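Local structure of D-glycerate 3-kinase (Cryptococcus neoformans var. grubii serotype A, 6CKG) at residues P218-N232 with I288-D300. The protein probably acts as a kinase that phosphorylates D-glycerate on its 3-hydroxyl with ATP as phosphoryl donor. Sequence-based numbering, arbitrary orientation.
Sequences PTILLYSRSTLHSIN and INRYMPSYELFQD
Ile220, in the 3-10 turn 219-222, comes within 4.9 Å of Pro293, CA to CA, while the following helix 225-232 crosses helix 288-298 at 69° with an axis separation of 11.3 Å. Glu296 extends its carboxylate to the N-H groups that open the 3-10 turn. Its OE2 takes the Thr219 N-H through the syn lone pair (N to OE2 2.7 Å) and also receives the Thr219 hydroxyl, OG1 to OE2 2.7 Å, from well above the carboxylate plane. Glu296 OE1 accepts Ile220 N at 3.2 Å. With chi1 63°, Thr219 OG1 lies between its own backbone N and carbonyl carbon, which brings the hydroxyl to OE2. Next to these bonds, Ile220 CG2 lies 3.7 Å from Leu297 CG and also touches Pro293 CB; the next ring atom, Pro293 CG, meets the Tyr223 ring obliquely, 3.5 Å from Tyr223 CE2. Farther along, Ile231 CG2 packs on Phe298 CE2 at 3.8 Å, and Asn232 OD1, hydrogen-bonded to Leu189 N, lies near Phe298 CE1. Helix 288-298 also sends Tyr295 to Gln56 in the P-loop motif, so the contact joins 218-232 to a helix beside the probable nucleotide-binding site. Side chains here take up backbone groups: Glu296 accepts both N-H groups, probably with a favourable charge-dipole term, and the Asn289 carbonyl, denied a helical donor by Pro293, receives a weak bond from Tyr223 OH.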
# COMPACT_ATOMS: atom_id res chain seq x y z
N PRO A 218 -8.37 1.90 -21.17
CA PRO A 218 -8.54 1.77 -19.72
C PRO A 218 -8.74 0.31 -19.32
O PRO A 218 -9.55 -0.40 -19.91
CB PRO A 218 -9.78 2.63 -19.43
CG PRO A 218 -9.86 3.59 -20.60
CD PRO A 218 -9.38 2.78 -21.77
N THR A 219 -7.96 -0.14 -18.34
CA THR A 219 -7.98 -1.56 -18.02
C THR A 219 -9.28 -2.01 -17.37
O THR A 219 -9.57 -3.21 -17.38
CB THR A 219 -6.80 -1.92 -17.11
OG1 THR A 219 -6.93 -1.22 -15.87
CG2 THR A 219 -5.49 -1.55 -17.78
N ILE A 220 -10.08 -1.10 -16.82
CA ILE A 220 -11.35 -1.54 -16.24
C ILE A 220 -12.23 -2.17 -17.31
O ILE A 220 -13.05 -3.04 -17.01
CB ILE A 220 -12.09 -0.39 -15.52
CG1 ILE A 220 -12.37 0.77 -16.46
CG2 ILE A 220 -11.29 0.07 -14.29
CD1 ILE A 220 -13.24 1.88 -15.83
N LEU A 221 -12.05 -1.77 -18.58
CA LEU A 221 -12.82 -2.36 -19.67
C LEU A 221 -12.45 -3.81 -19.93
O LEU A 221 -13.15 -4.48 -20.69
CB LEU A 221 -12.65 -1.56 -20.96
CG LEU A 221 -13.17 -0.11 -20.95
CD1 LEU A 221 -12.99 0.53 -22.31
CD2 LEU A 221 -14.65 -0.07 -20.56
N LEU A 222 -11.36 -4.31 -19.33
CA LEU A 222 -11.03 -5.73 -19.45
C LEU A 222 -11.90 -6.61 -18.57
O LEU A 222 -11.87 -7.83 -18.71
CB LEU A 222 -9.55 -5.97 -19.11
CG LEU A 222 -8.50 -5.34 -20.02
CD1 LEU A 222 -7.14 -5.37 -19.34
CD2 LEU A 222 -8.44 -6.07 -21.37
N TYR A 223 -12.70 -6.02 -17.68
CA TYR A 223 -13.39 -6.76 -16.64
C TYR A 223 -14.88 -6.45 -16.67
O TYR A 223 -15.30 -5.37 -17.10
CB TYR A 223 -12.78 -6.40 -15.26
CG TYR A 223 -11.32 -6.80 -15.19
CD1 TYR A 223 -10.95 -8.12 -14.98
CD2 TYR A 223 -10.31 -5.85 -15.39
CE1 TYR A 223 -9.61 -8.50 -14.95
CE2 TYR A 223 -8.98 -6.22 -15.35
CZ TYR A 223 -8.63 -7.53 -15.13
OH TYR A 223 -7.31 -7.87 -15.10
N SER A 224 -15.67 -7.40 -16.20
CA SER A 224 -17.10 -7.18 -16.10
C SER A 224 -17.41 -6.18 -14.99
O SER A 224 -16.63 -6.00 -14.05
CB SER A 224 -17.84 -8.49 -15.81
OG SER A 224 -17.49 -8.95 -14.51
N ARG A 225 -18.58 -5.55 -15.10
CA ARG A 225 -19.05 -4.66 -14.05
C ARG A 225 -19.18 -5.40 -12.72
O ARG A 225 -18.84 -4.85 -11.66
CB ARG A 225 -20.39 -4.02 -14.49
CG ARG A 225 -20.22 -2.95 -15.60
CD ARG A 225 -21.55 -2.43 -16.22
NE ARG A 225 -22.53 -2.23 -15.18
CZ ARG A 225 -23.56 -3.04 -14.97
NH1 ARG A 225 -24.39 -2.79 -13.96
NH2 ARG A 225 -23.78 -4.07 -15.78
N SER A 226 -19.63 -6.66 -12.73
CA SER A 226 -19.76 -7.38 -11.47
C SER A 226 -18.40 -7.68 -10.84
O SER A 226 -18.24 -7.62 -9.62
CB SER A 226 -20.56 -8.67 -11.67
OG SER A 226 -19.84 -9.59 -12.47
N THR A 227 -17.39 -7.99 -11.66
CA THR A 227 -16.05 -8.19 -11.10
C THR A 227 -15.56 -6.92 -10.41
O THR A 227 -15.02 -6.97 -9.30
CB THR A 227 -15.07 -8.61 -12.20
OG1 THR A 227 -15.27 -9.99 -12.52
CG2 THR A 227 -13.59 -8.43 -11.72
N LEU A 228 -15.76 -5.77 -11.05
CA LEU A 228 -15.27 -4.51 -10.47
C LEU A 228 -16.06 -4.14 -9.22
O LEU A 228 -15.48 -3.64 -8.25
CB LEU A 228 -15.33 -3.39 -11.51
CG LEU A 228 -14.49 -3.59 -12.77
CD1 LEU A 228 -14.79 -2.54 -13.82
CD2 LEU A 228 -13.00 -3.62 -12.43
N HIS A 229 -17.37 -4.37 -9.22
CA HIS A 229 -18.18 -4.07 -8.03
C HIS A 229 -17.72 -4.90 -6.83
O HIS A 229 -17.73 -4.40 -5.69
CB HIS A 229 -19.66 -4.34 -8.32
CG HIS A 229 -20.37 -3.21 -9.02
ND1 HIS A 229 -20.47 -1.95 -8.47
CD2 HIS A 229 -21.06 -3.17 -10.19
CE1 HIS A 229 -21.17 -1.17 -9.29
NE2 HIS A 229 -21.54 -1.89 -10.34
N SER A 230 -17.34 -6.17 -7.06
CA SER A 230 -16.85 -7.03 -5.98
C SER A 230 -15.59 -6.45 -5.34
O SER A 230 -15.48 -6.40 -4.11
CB SER A 230 -16.58 -8.44 -6.51
OG SER A 230 -17.76 -9.03 -7.02
N ILE A 231 -14.62 -6.04 -6.15
CA ILE A 231 -13.42 -5.43 -5.58
C ILE A 231 -13.77 -4.17 -4.80
O ILE A 231 -13.25 -3.92 -3.70
CB ILE A 231 -12.38 -5.14 -6.68
CG1 ILE A 231 -12.07 -6.41 -7.47
CG2 ILE A 231 -11.11 -4.52 -6.07
CD1 ILE A 231 -11.54 -7.57 -6.60
N ASN A 232 -14.68 -3.35 -5.36
CA ASN A 232 -15.15 -2.14 -4.69
C ASN A 232 -15.75 -2.46 -3.32
O ASN A 232 -15.44 -1.80 -2.33
CB ASN A 232 -16.20 -1.44 -5.58
CG ASN A 232 -16.61 -0.06 -5.07
OD1 ASN A 232 -15.76 0.74 -4.69
ND2 ASN A 232 -17.91 0.22 -5.07
N ILE A 288 0.24 -6.67 -14.39
CA ILE A 288 -0.08 -5.29 -14.05
C ILE A 288 -1.51 -4.96 -14.45
O ILE A 288 -2.16 -4.11 -13.82
CB ILE A 288 0.95 -4.34 -14.70
CG1 ILE A 288 2.27 -4.35 -13.92
CG2 ILE A 288 0.43 -2.90 -14.78
CD1 ILE A 288 2.16 -3.84 -12.46
N ASN A 289 -2.05 -5.66 -15.45
CA ASN A 289 -3.44 -5.44 -15.83
C ASN A 289 -4.41 -5.86 -14.73
O ASN A 289 -5.56 -5.41 -14.74
CB ASN A 289 -3.77 -6.20 -17.12
CG ASN A 289 -3.20 -5.53 -18.35
OD1 ASN A 289 -2.88 -4.34 -18.33
ND2 ASN A 289 -3.08 -6.28 -19.43
N ARG A 290 -3.98 -6.71 -13.79
CA ARG A 290 -4.83 -7.03 -12.64
C ARG A 290 -4.84 -5.91 -11.60
O ARG A 290 -5.83 -5.76 -10.88
CB ARG A 290 -4.38 -8.35 -11.99
CG ARG A 290 -4.80 -9.63 -12.75
CD ARG A 290 -4.40 -10.96 -12.04
NE ARG A 290 -5.19 -11.26 -10.83
CZ ARG A 290 -4.72 -11.16 -9.58
NH1 ARG A 290 -5.50 -11.43 -8.54
NH2 ARG A 290 -3.47 -10.81 -9.37
N TYR A 291 -3.75 -5.12 -11.49
CA TYR A 291 -3.69 -4.02 -10.53
C TYR A 291 -4.23 -2.71 -11.09
O TYR A 291 -4.81 -1.93 -10.33
CB TYR A 291 -2.25 -3.80 -10.07
CG TYR A 291 -1.72 -4.92 -9.22
CD1 TYR A 291 -1.22 -6.10 -9.80
CD2 TYR A 291 -1.72 -4.83 -7.83
CE1 TYR A 291 -0.74 -7.13 -9.02
CE2 TYR A 291 -1.24 -5.86 -7.05
CZ TYR A 291 -0.75 -7.00 -7.65
OH TYR A 291 -0.29 -8.02 -6.86
N MET A 292 -4.02 -2.44 -12.37
CA MET A 292 -4.41 -1.16 -12.96
C MET A 292 -5.87 -0.76 -12.75
O MET A 292 -6.12 0.44 -12.57
CB MET A 292 -4.08 -1.16 -14.46
CG MET A 292 -2.76 -0.51 -14.81
SD MET A 292 -2.66 1.23 -14.31
CE MET A 292 -1.22 1.13 -13.26
N PRO A 293 -6.86 -1.66 -12.79
CA PRO A 293 -8.24 -1.20 -12.52
C PRO A 293 -8.39 -0.58 -11.14
O PRO A 293 -9.19 0.35 -10.97
CB PRO A 293 -9.08 -2.48 -12.65
CG PRO A 293 -8.23 -3.47 -13.32
CD PRO A 293 -6.81 -3.10 -13.08
N SER A 294 -7.61 -1.04 -10.16
CA SER A 294 -7.69 -0.46 -8.83
C SER A 294 -7.13 0.96 -8.81
O SER A 294 -7.68 1.83 -8.13
CB SER A 294 -6.96 -1.34 -7.81
OG SER A 294 -7.75 -2.47 -7.47
N TYR A 295 -6.00 1.18 -9.50
CA TYR A 295 -5.49 2.54 -9.66
C TYR A 295 -6.51 3.44 -10.34
O TYR A 295 -6.75 4.57 -9.90
CB TYR A 295 -4.19 2.54 -10.47
CG TYR A 295 -2.97 1.95 -9.77
CD1 TYR A 295 -2.21 2.72 -8.90
CD2 TYR A 295 -2.56 0.65 -10.03
CE1 TYR A 295 -1.08 2.18 -8.27
CE2 TYR A 295 -1.43 0.11 -9.41
CZ TYR A 295 -0.70 0.88 -8.53
OH TYR A 295 0.41 0.34 -7.93
N GLU A 296 -7.12 2.95 -11.43
CA GLU A 296 -8.06 3.76 -12.20
C GLU A 296 -9.28 4.15 -11.36
O GLU A 296 -9.73 5.30 -11.41
CB GLU A 296 -8.50 3.01 -13.45
CG GLU A 296 -7.36 2.77 -14.45
CD GLU A 296 -7.78 1.91 -15.63
OE1 GLU A 296 -8.99 1.71 -15.83
OE2 GLU A 296 -6.89 1.45 -16.38
N LEU A 297 -9.83 3.21 -10.59
CA LEU A 297 -11.09 3.42 -9.89
C LEU A 297 -10.94 4.05 -8.51
O LEU A 297 -11.81 4.83 -8.09
CB LEU A 297 -11.83 2.10 -9.73
CG LEU A 297 -12.37 1.46 -11.00
CD1 LEU A 297 -13.07 0.17 -10.63
CD2 LEU A 297 -13.34 2.41 -11.70
N PHE A 298 -9.90 3.70 -7.76
CA PHE A 298 -9.90 3.92 -6.31
C PHE A 298 -8.78 4.84 -5.82
O PHE A 298 -8.80 5.21 -4.64
CB PHE A 298 -9.76 2.58 -5.56
CG PHE A 298 -10.72 1.53 -6.00
CD1 PHE A 298 -12.08 1.80 -6.12
CD2 PHE A 298 -10.27 0.25 -6.29
CE1 PHE A 298 -12.97 0.80 -6.51
CE2 PHE A 298 -11.13 -0.73 -6.68
CZ PHE A 298 -12.49 -0.45 -6.80
N GLN A 299 -7.81 5.16 -6.65
CA GLN A 299 -6.65 5.92 -6.18
C GLN A 299 -7.05 7.31 -5.69
O GLN A 299 -6.38 7.86 -4.81
CB GLN A 299 -5.63 6.03 -7.31
CG GLN A 299 -4.29 6.59 -6.94
CD GLN A 299 -3.35 6.56 -8.11
OE1 GLN A 299 -2.17 6.21 -7.97
NE2 GLN A 299 -3.85 6.90 -9.29
N ASP A 300 -8.12 7.89 -6.23
CA ASP A 300 -8.47 9.25 -5.82
C ASP A 300 -8.99 9.32 -4.40
O ASP A 300 -8.97 10.40 -3.80
CB ASP A 300 -9.50 9.86 -6.78
CG ASP A 300 -8.97 10.00 -8.19
OD1 ASP A 300 -7.85 10.52 -8.36
OD2 ASP A 300 -9.67 9.55 -9.12